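Local coordinates for 11R-lipoxygenase (Gersemia fruticosa, PDB 3VF1), which probably inserts molecular oxygen into polyunsaturated fatty acids at a non-heme iron centre, as lipoxygenases do, with an activity that depends on calcium, at residues I317-T322 against L450-G455; D325-T330 against P593-Q598; K312-I317 against V458-K463. One frame throughout, in Å; residues are numbered along the deposited sequence.

Contact 1 (I317-T322 against L450-G455); sequences IPTMDT and LSIGGG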
loop_
_atom_site.group_PDB
_atom_site.type_symbol
_atom_site.label_atom_id
_atom_site.label_comp_id
_atom_site.label_asym_id
_atom_site.label_seq_id
_atom_site.Cartn_x
_atom_site.Cartn_y
_atom_site.Cartn_z
ATOM N N ILE A 317 15.806 -19.709 -4.276
ATOM C CA ILE A 317 16.173 -18.315 -4.059
ATOM C C ILE A 317 17.523 -18.227 -3.347
ATOM O O ILE A 317 17.671 -18.718 -2.227
ATOM C CB ILE A 317 15.114 -17.578 -3.219
ATOM C CG1 ILE A 317 13.722 -17.765 -3.832
ATOM C CG2 ILE A 317 15.458 -16.100 -3.103
ATOM C CD1 ILE A 317 13.603 -17.265 -5.258
ATOM N N PRO A 318 18.515 -17.598 -3.998
ATOM C CA PRO A 318 19.861 -17.496 -3.426
ATOM C C PRO A 318 19.953 -16.479 -2.294
ATOM O O PRO A 318 19.258 -15.465 -2.313
ATOM C CB PRO A 318 20.706 -17.032 -4.615
ATOM C CG PRO A 318 19.758 -16.259 -5.454
ATOM C CD PRO A 318 18.434 -16.962 -5.324
ATOM N N THR A 319 20.812 -16.758 -1.319
ATOM C CA THR A 319 21.045 -15.841 -0.211
ATOM C C THR A 319 22.413 -15.190 -0.368
ATOM O O THR A 319 23.266 -15.696 -1.097
ATOM C CB THR A 319 20.982 -16.573 1.137
ATOM O OG1 THR A 319 21.885 -17.685 1.117
ATOM C CG2 THR A 319 19.570 -17.071 1.409
ATOM N N MET A 320 22.621 -14.070 0.313
ATOM C CA MET A 320 23.860 -13.319 0.164
ATOM C C MET A 320 25.066 -14.188 0.488
ATOM O O MET A 320 25.103 -14.863 1.517
ATOM C CB MET A 320 23.862 -12.080 1.058
ATOM C CG MET A 320 25.066 -11.180 0.829
ATOM S SD MET A 320 24.837 -9.510 1.459
ATOM C CE MET A 320 23.577 -8.907 0.342
ATOM N N ASP A 321 26.053 -14.159 -0.402
ATOM C CA ASP A 321 27.264 -14.949 -0.234
ATOM C C ASP A 321 28.489 -14.146 -0.656
ATOM O O ASP A 321 28.969 -14.268 -1.782
ATOM C CB ASP A 321 27.179 -16.238 -1.054
ATOM C CG ASP A 321 28.328 -17.186 -0.774
ATOM O OD1 ASP A 321 29.325 -16.755 -0.156
ATOM O OD2 ASP A 321 28.235 -18.366 -1.175
ATOM N N THR A 322 28.984 -13.319 0.256
ATOM C CA THR A 322 30.211 -12.570 0.032
ATOM C C THR A 322 31.194 -12.918 1.141
ATOM O O THR A 322 30.794 -13.434 2.184
ATOM C CB THR A 322 29.960 -11.051 0.029
ATOM O OG1 THR A 322 29.582 -10.618 1.341
ATOM C CG2 THR A 322 28.862 -10.689 -0.961
ATOM N N LEU A 450 17.788 -8.383 4.600
ATOM C CA LEU A 450 17.247 -9.699 4.284
ATOM C C LEU A 450 18.358 -10.680 3.931
ATOM O O LEU A 450 19.349 -10.306 3.308
ATOM C CB LEU A 450 16.268 -9.604 3.114
ATOM C CG LEU A 450 15.003 -8.780 3.347
ATOM C CD1 LEU A 450 14.167 -8.753 2.079
ATOM C CD2 LEU A 450 14.201 -9.337 4.513
ATOM N N SER A 451 18.187 -11.939 4.323
ATOM C CA SER A 451 19.173 -12.964 4.000
ATOM C C SER A 451 19.119 -13.327 2.519
ATOM O O SER A 451 20.110 -13.793 1.956
ATOM C CB SER A 451 18.982 -14.209 4.870
ATOM O OG SER A 451 17.707 -14.785 4.682
ATOM N N ILE A 452 17.968 -13.109 1.886
ATOM C CA ILE A 452 17.860 -13.311 0.442
ATOM C C ILE A 452 18.346 -12.075 -0.308
ATOM O O ILE A 452 18.227 -11.997 -1.530
ATOM C CB ILE A 452 16.422 -13.651 -0.012
ATOM C CG1 ILE A 452 15.481 -12.461 0.198
ATOM C CG2 ILE A 452 15.919 -14.894 0.714
ATOM C CD1 ILE A 452 14.088 -12.686 -0.346
ATOM N N GLY A 453 18.889 -11.111 0.429
ATOM C CA GLY A 453 19.523 -9.960 -0.182
ATOM C C GLY A 453 20.697 -10.415 -1.023
ATOM O O GLY A 453 21.197 -11.527 -0.852
ATOM N N GLY A 454 21.137 -9.557 -1.935
ATOM C CA GLY A 454 22.213 -9.901 -2.844
ATOM C C GLY A 454 21.694 -10.212 -4.235
ATOM O O GLY A 454 22.461 -10.599 -5.116
ATOM N N GLY A 455 20.388 -10.046 -4.430
ATOM C CA GLY A 455 19.770 -10.274 -5.723
ATOM C C GLY A 455 18.511 -11.116 -5.643
ATOM O O GLY A 455 17.617 -10.988 -6.475
#
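M320 lays its terminal methyl over the backbone of the glycine run: CE sits 3.4 Å from G454 N and close to the carbonyl carbon of G453. CG is anti to the backbone N (chi1 -174°), and a bend at chi3 (-68°) turns CE back onto this peptide. A flexible, unbranched thioether suits such a bare backbone surface. G454 has a positive phi of 104°, readily adopted by glycine, and its CA lies 3.6 Å from M320 CE. Beside this, M320 N donates to S451 O at 3.0 Å. The acceptor belongs to a type I turn from L450 to G453, closed by G453 N to L450 O. T319 CB is pressed close to the same S451 oxygen, at 3.0 Å, a tight approach, while its hydroxyl OG1 is bonded to R327 O. At the other end the branched methyls of two isoleucines meet obliquely, I317 CG2 to I452 CG2 at 4.0 Å, adding a small apolar contact beside the polar backbone bond. The turn joins helix 445-449 to helix 456-465 and backs onto helix 369-410 through I452 and M389, while the other segment runs into the small antiparallel pair of strands 321-322 and 325-326.

Contact 2 (D325-T330 against P593-Q598); sequences DKRYIT and PTLMRQ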
loop_
_atom_site.group_PDB
_atom_site.type_symbol
_atom_site.label_atom_id
_atom_site.label_comp_id
_atom_site.label_asym_id
_atom_site.label_seq_id
_atom_site.Cartn_x
_atom_site.Cartn_y
_atom_site.Cartn_z
ATOM N N ASP A 325 30.127 -11.071 4.277
ATOM C CA ASP A 325 28.712 -11.110 4.631
ATOM C C ASP A 325 28.026 -12.326 4.021
ATOM O O ASP A 325 27.748 -12.359 2.823
ATOM C CB ASP A 325 28.018 -9.828 4.165
ATOM C CG ASP A 325 26.693 -9.594 4.865
ATOM O OD1 ASP A 325 26.132 -10.560 5.425
ATOM O OD2 ASP A 325 26.209 -8.441 4.854
ATOM N N LYS A 326 27.757 -13.325 4.856
ATOM C CA LYS A 326 27.065 -14.530 4.414
ATOM C C LYS A 326 25.777 -14.713 5.207
ATOM O O LYS A 326 25.784 -14.680 6.439
ATOM C CB LYS A 326 27.957 -15.760 4.585
ATOM C CG LYS A 326 29.242 -15.709 3.780
ATOM C CD LYS A 326 29.953 -17.054 3.785
ATOM C CE LYS A 326 31.222 -17.021 2.947
ATOM N NZ LYS A 326 32.258 -16.116 3.520
ATOM N N ARG A 327 24.674 -14.906 4.494
ATOM C CA ARG A 327 23.374 -15.074 5.128
ATOM C C ARG A 327 22.726 -16.367 4.658
ATOM O O ARG A 327 23.071 -16.899 3.602
ATOM C CB ARG A 327 22.475 -13.879 4.814
ATOM C CG ARG A 327 23.097 -12.548 5.194
ATOM C CD ARG A 327 22.298 -11.376 4.660
ATOM N NE ARG A 327 23.020 -10.120 4.825
ATOM C CZ ARG A 327 22.613 -8.952 4.342
ATOM N NH1 ARG A 327 21.481 -8.869 3.657
ATOM N NH2 ARG A 327 23.341 -7.864 4.543
ATOM N N TYR A 328 21.786 -16.870 5.448
ATOM C CA TYR A 328 21.168 -18.155 5.160
ATOM C C TYR A 328 19.657 -18.101 5.319
ATOM O O TYR A 328 19.121 -17.246 6.024
ATOM C CB TYR A 328 21.742 -19.226 6.087
ATOM C CG TYR A 328 23.245 -19.347 6.012
ATOM C CD1 TYR A 328 24.064 -18.513 6.760
ATOM C CD2 TYR A 328 23.845 -20.291 5.189
ATOM C CE1 TYR A 328 25.439 -18.617 6.692
ATOM C CE2 TYR A 328 25.219 -20.402 5.117
ATOM C CZ TYR A 328 26.011 -19.562 5.869
ATOM O OH TYR A 328 27.381 -19.666 5.800
ATOM N N ILE A 329 18.982 -19.024 4.646
ATOM C CA ILE A 329 17.545 -19.190 4.780
ATOM C C ILE A 329 17.208 -20.618 4.388
ATOM O O ILE A 329 17.955 -21.260 3.654
ATOM C CB ILE A 329 16.763 -18.210 3.878
ATOM C CG1 ILE A 329 15.351 -17.983 4.423
ATOM C CG2 ILE A 329 16.700 -18.728 2.444
ATOM C CD1 ILE A 329 15.308 -17.290 5.772
ATOM N N THR A 330 16.085 -21.117 4.886
ATOM C CA THR A 330 15.638 -22.455 4.542
ATOM C C THR A 330 14.327 -22.356 3.769
ATOM O O THR A 330 13.961 -21.282 3.295
ATOM C CB THR A 330 15.459 -23.329 5.799
ATOM O OG1 THR A 330 14.313 -22.893 6.542
ATOM C CG2 THR A 330 16.696 -23.251 6.681
ATOM N N PRO A 593 12.911 -12.529 12.757
ATOM C CA PRO A 593 14.268 -12.336 12.231
ATOM C C PRO A 593 14.275 -12.016 10.740
ATOM O O PRO A 593 13.491 -12.591 9.986
ATOM C CB PRO A 593 14.941 -13.690 12.485
ATOM C CG PRO A 593 14.147 -14.321 13.574
ATOM C CD PRO A 593 12.744 -13.851 13.384
ATOM N N THR A 594 15.155 -11.111 10.324
ATOM C CA THR A 594 15.251 -10.720 8.922
ATOM C C THR A 594 16.320 -11.524 8.194
ATOM O O THR A 594 16.228 -11.738 6.986
ATOM C CB THR A 594 15.570 -9.220 8.776
ATOM O OG1 THR A 594 16.812 -8.919 9.426
ATOM C CG2 THR A 594 14.463 -8.378 9.391
ATOM N N LEU A 595 17.334 -11.964 8.930
ATOM C CA LEU A 595 18.397 -12.771 8.344
ATOM C C LEU A 595 19.000 -13.727 9.366
ATOM O O LEU A 595 18.788 -13.580 10.570
ATOM C CB LEU A 595 19.492 -11.869 7.764
ATOM C CG LEU A 595 20.246 -10.965 8.746
ATOM C CD1 LEU A 595 21.305 -11.733 9.527
ATOM C CD2 LEU A 595 20.885 -9.796 8.010
ATOM N N MET A 596 19.744 -14.709 8.870
ATOM C CA MET A 596 20.521 -15.600 9.718
ATOM C C MET A 596 21.960 -15.610 9.218
ATOM O O MET A 596 22.204 -15.691 8.017
ATOM C CB MET A 596 19.940 -17.014 9.695
ATOM C CG MET A 596 18.605 -17.155 10.413
ATOM S SD MET A 596 18.720 -16.843 12.184
ATOM C CE MET A 596 17.094 -17.353 12.730
ATOM N N ARG A 597 22.910 -15.521 10.143
ATOM C CA ARG A 597 24.320 -15.432 9.784
ATOM C C ARG A 597 25.003 -16.794 9.808
ATOM O O ARG A 597 26.159 -16.924 9.408
ATOM C CB ARG A 597 25.045 -14.483 10.733
ATOM C CG ARG A 597 24.640 -13.033 10.583
ATOM C CD ARG A 597 25.419 -12.165 11.548
ATOM N NE ARG A 597 25.068 -12.464 12.933
ATOM C CZ ARG A 597 25.913 -12.407 13.959
ATOM N NH1 ARG A 597 27.181 -12.063 13.775
ATOM N NH2 ARG A 597 25.485 -12.698 15.179
ATOM N N GLN A 598 24.286 -17.804 10.287
ATOM C CA GLN A 598 24.806 -19.163 10.314
ATOM C C GLN A 598 23.787 -20.103 9.697
ATOM O O GLN A 598 22.589 -19.835 9.742
ATOM C CB GLN A 598 25.094 -19.599 11.748
ATOM C CG GLN A 598 26.145 -18.765 12.459
ATOM C CD GLN A 598 27.535 -18.998 11.905
ATOM O OE1 GLN A 598 27.784 -19.987 11.216
ATOM N NE2 GLN A 598 28.450 -18.084 12.201
#
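The Y328 ring presents its edge to the backbone of the 593-598 loop: M596 O and R597 O lie near the ring plane, with R597 O 3.3 Å from CE1, while Q598 C comes obliquely to CD1 at 3.4 Å. The R327 guanidinium instead offers a face, over which L595 CD2 stands 3.8 Å from NE, offset toward the rim. This methyl also touches R327 CD, and the two side chains cross at a slant. Side-on, through NE and NH2, the guanidinium grips both carboxylate oxygens of D325; NH2 meets OD2 at 2.9 Å on the syn side, and NE meets OD1 at 3.2 Å from above the carboxylate plane. The remaining nitrogen, NH1, is bonded to L450 O and D447 O. Between the two flat groups, Y328 N donates to M596 O at 2.9 Å, with a bent N-H...O angle of 141°. R327 CA also approaches that oxygen, at 3.2 Å, as a CA-H...O contact. Arginine suits this buried place because its flat cation can accept an apolar lid on a face while its N-H groups serve D325 and two backbone carbonyls. The carboxylate of D325 probably offsets the buried positive charge, and the carbonyl oxygens of L450 and D447 would stabilise it further.

Contact 3 (K312-I317 against V458-K463); sequences KILEGI and VTLMQK
K463 reaches from its helix to the opposing loop as an extended chain, with CG anti to the backbone N (chi1 -170°). From CB, which points toward the loop, the chain passes to CG, 4.1 Å from I313 CG1, and then to CD, which packs against the same carbon at 3.8 Å; K463 and I313 lie alongside, pointing opposite ways. CE lies 3.5 Å from I313 O. At the tip, NZ donates to I313 O at 2.9 Å, standing well above that carbonyl plane, and lies 2.6 Å from E315 O. A water accepts a bond from NZ and makes a weak one to K312 O. Lysine fits because its methylenes pack against isoleucine while its amine is carried out to a group of carbonyl oxygens; their partial negative charge would favour a protonated amine.

Beside it, L460 fills the apolar side of the contact. Its CD1 meets I313 CG1 at 4.0 Å, the side chains crossing at about a right angle, and its CD2 meets L314 CD2. I317 adds the tip of its ethyl arm, CD1, which passes T459 CG2 at 3.9 Å, these two side chains also running opposite ways. Helix 369-410 lies behind, with I390 touching both I313 and L460. The loop couples a short 3-10 segment, 312-314, to a type II beta turn from L314 to I317, with G316 at the third position that glycine commonly takes, and the whole docks on helix 456-465 within the largely helical lipoxygenase domain.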
loop_
_atom_site.group_PDB
_atom_site.type_symbol
_atom_site.label_atom_id
_atom_site.label_comp_id
_atom_site.label_asym_id
_atom_site.label_seq_id
_atom_site.Cartn_x
_atom_site.Cartn_y
_atom_site.Cartn_z
ATOM N N LYS A 312 7.447 -23.157 0.359
ATOM C CA LYS A 312 8.074 -23.788 -0.794
ATOM C C LYS A 312 8.646 -22.762 -1.769
ATOM O O LYS A 312 9.638 -23.026 -2.443
ATOM C CB LYS A 312 7.053 -24.663 -1.521
ATOM C CG LYS A 312 7.588 -25.336 -2.770
ATOM C CD LYS A 312 6.566 -26.289 -3.365
ATOM C CE LYS A 312 7.140 -27.056 -4.546
ATOM N NZ LYS A 312 6.186 -28.079 -5.062
ATOM N N ILE A 313 8.018 -21.595 -1.845
ATOM C CA ILE A 313 8.395 -20.592 -2.836
ATOM C C ILE A 313 9.835 -20.105 -2.661
ATOM O O ILE A 313 10.440 -19.597 -3.602
ATOM C CB ILE A 313 7.435 -19.380 -2.812
ATOM C CG1 ILE A 313 7.685 -18.486 -4.026
ATOM C CG2 ILE A 313 7.590 -18.592 -1.515
ATOM C CD1 ILE A 313 6.620 -17.434 -4.243
ATOM N N LEU A 314 10.384 -20.266 -1.462
ATOM C CA LEU A 314 11.758 -19.849 -1.197
ATOM C C LEU A 314 12.774 -20.791 -1.835
ATOM O O LEU A 314 13.966 -20.489 -1.890
ATOM C CB LEU A 314 12.008 -19.760 0.309
ATOM C CG LEU A 314 11.390 -18.545 1.000
ATOM C CD1 LEU A 314 11.507 -18.662 2.511
ATOM C CD2 LEU A 314 12.052 -17.268 0.509
ATOM N N GLU A 315 12.298 -21.933 -2.317
ATOM C CA GLU A 315 13.171 -22.915 -2.941
ATOM C C GLU A 315 13.793 -22.344 -4.212
ATOM O O GLU A 315 13.082 -21.913 -5.119
ATOM C CB GLU A 315 12.381 -24.184 -3.262
ATOM C CG GLU A 315 13.220 -25.450 -3.301
ATOM C CD GLU A 315 12.371 -26.708 -3.281
ATOM O OE1 GLU A 315 11.157 -26.610 -3.563
ATOM O OE2 GLU A 315 12.917 -27.792 -2.976
ATOM N N GLY A 316 15.122 -22.335 -4.267
ATOM C CA GLY A 316 15.833 -21.844 -5.433
ATOM C C GLY A 316 16.276 -20.396 -5.312
ATOM O O GLY A 316 17.033 -19.903 -6.147
ATOM N N ILE A 317 15.806 -19.709 -4.276
ATOM C CA ILE A 317 16.173 -18.315 -4.059
ATOM C C ILE A 317 17.523 -18.227 -3.347
ATOM O O ILE A 317 17.671 -18.718 -2.227
ATOM C CB ILE A 317 15.114 -17.578 -3.219
ATOM C CG1 ILE A 317 13.722 -17.765 -3.832
ATOM C CG2 ILE A 317 15.458 -16.100 -3.103
ATOM C CD1 ILE A 317 13.603 -17.265 -5.258
ATOM N N VAL A 458 14.621 -9.682 -5.540
ATOM C CA VAL A 458 13.892 -9.387 -6.768
ATOM C C VAL A 458 13.383 -10.679 -7.390
ATOM O O VAL A 458 12.271 -10.737 -7.908
ATOM C CB VAL A 458 14.772 -8.654 -7.798
ATOM C CG1 VAL A 458 13.995 -8.415 -9.083
ATOM C CG2 VAL A 458 15.276 -7.339 -7.227
ATOM N N THR A 459 14.209 -11.717 -7.330
ATOM C CA THR A 459 13.858 -13.015 -7.891
ATOM C C THR A 459 12.641 -13.607 -7.186
ATOM O O THR A 459 11.836 -14.298 -7.806
ATOM C CB THR A 459 15.037 -14.002 -7.783
ATOM O OG1 THR A 459 16.189 -13.447 -8.427
ATOM C CG2 THR A 459 14.690 -15.334 -8.430
ATOM N N LEU A 460 12.508 -13.333 -5.890
ATOM C CA LEU A 460 11.373 -13.832 -5.120
ATOM C C LEU A 460 10.078 -13.177 -5.587
ATOM O O LEU A 460 9.037 -13.829 -5.676
ATOM C CB LEU A 460 11.580 -13.573 -3.626
ATOM C CG LEU A 460 10.442 -14.029 -2.709
ATOM C CD1 LEU A 460 10.151 -15.509 -2.896
ATOM C CD2 LEU A 460 10.778 -13.728 -1.259
ATOM N N MET A 461 10.146 -11.883 -5.880
ATOM C CA MET A 461 8.990 -11.160 -6.394
ATOM C C MET A 461 8.596 -11.695 -7.764
ATOM O O MET A 461 7.421 -11.948 -8.029
ATOM C CB MET A 461 9.297 -9.667 -6.493
ATOM C CG MET A 461 9.481 -8.987 -5.150
ATOM S SD MET A 461 9.331 -7.197 -5.254
ATOM C CE MET A 461 10.716 -6.798 -6.319
ATOM N N GLN A 462 9.589 -11.866 -8.629
ATOM C CA GLN A 462 9.355 -12.370 -9.973
ATOM C C GLN A 462 8.721 -13.752 -9.931
ATOM O O GLN A 462 7.877 -14.086 -10.763
ATOM C CB GLN A 462 10.667 -12.427 -10.752
ATOM C CG GLN A 462 11.273 -11.064 -11.036
ATOM C CD GLN A 462 12.624 -11.156 -11.715
ATOM O OE1 GLN A 462 13.452 -11.995 -11.360
ATOM N NE2 GLN A 462 12.851 -10.295 -12.701
ATOM N N LYS A 463 9.128 -14.555 -8.954
ATOM C CA LYS A 463 8.635 -15.920 -8.841
ATOM C C LYS A 463 7.161 -15.945 -8.450
ATOM O O LYS A 463 6.401 -16.787 -8.928
ATOM C CB LYS A 463 9.464 -16.706 -7.826
ATOM C CG LYS A 463 9.167 -18.195 -7.818
ATOM C CD LYS A 463 10.125 -18.955 -6.915
ATOM C CE LYS A 463 9.849 -20.449 -6.949
ATOM N NZ LYS A 463 10.733 -21.204 -6.022
HETATM O O HOH W 1 9.072 -23.618 -5.808
#

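The three contacts form a continuous patch on one side of the chain's centre. Contacts 1 and 2, with centres about 8 Å apart, are tied by the side chain and the backbone of one residue, R327: its NH1 lies 2.6 Å from L450 O, and its carbonyl oxygen is 2.9 Å from T319 OG1. Contacts 1 and 3 share I317, and I452 CD1 packs on L460 CD2 at 3.6 Å; their centres are about 11 Å apart. Contact 2 is farther from contact 3, about 16 Å between centres, and lies away from the iron site. Toward the iron, the side chains of L460 and I452 come about 11 and 12 Å from that of H392, an iron ligand on helix 369-410.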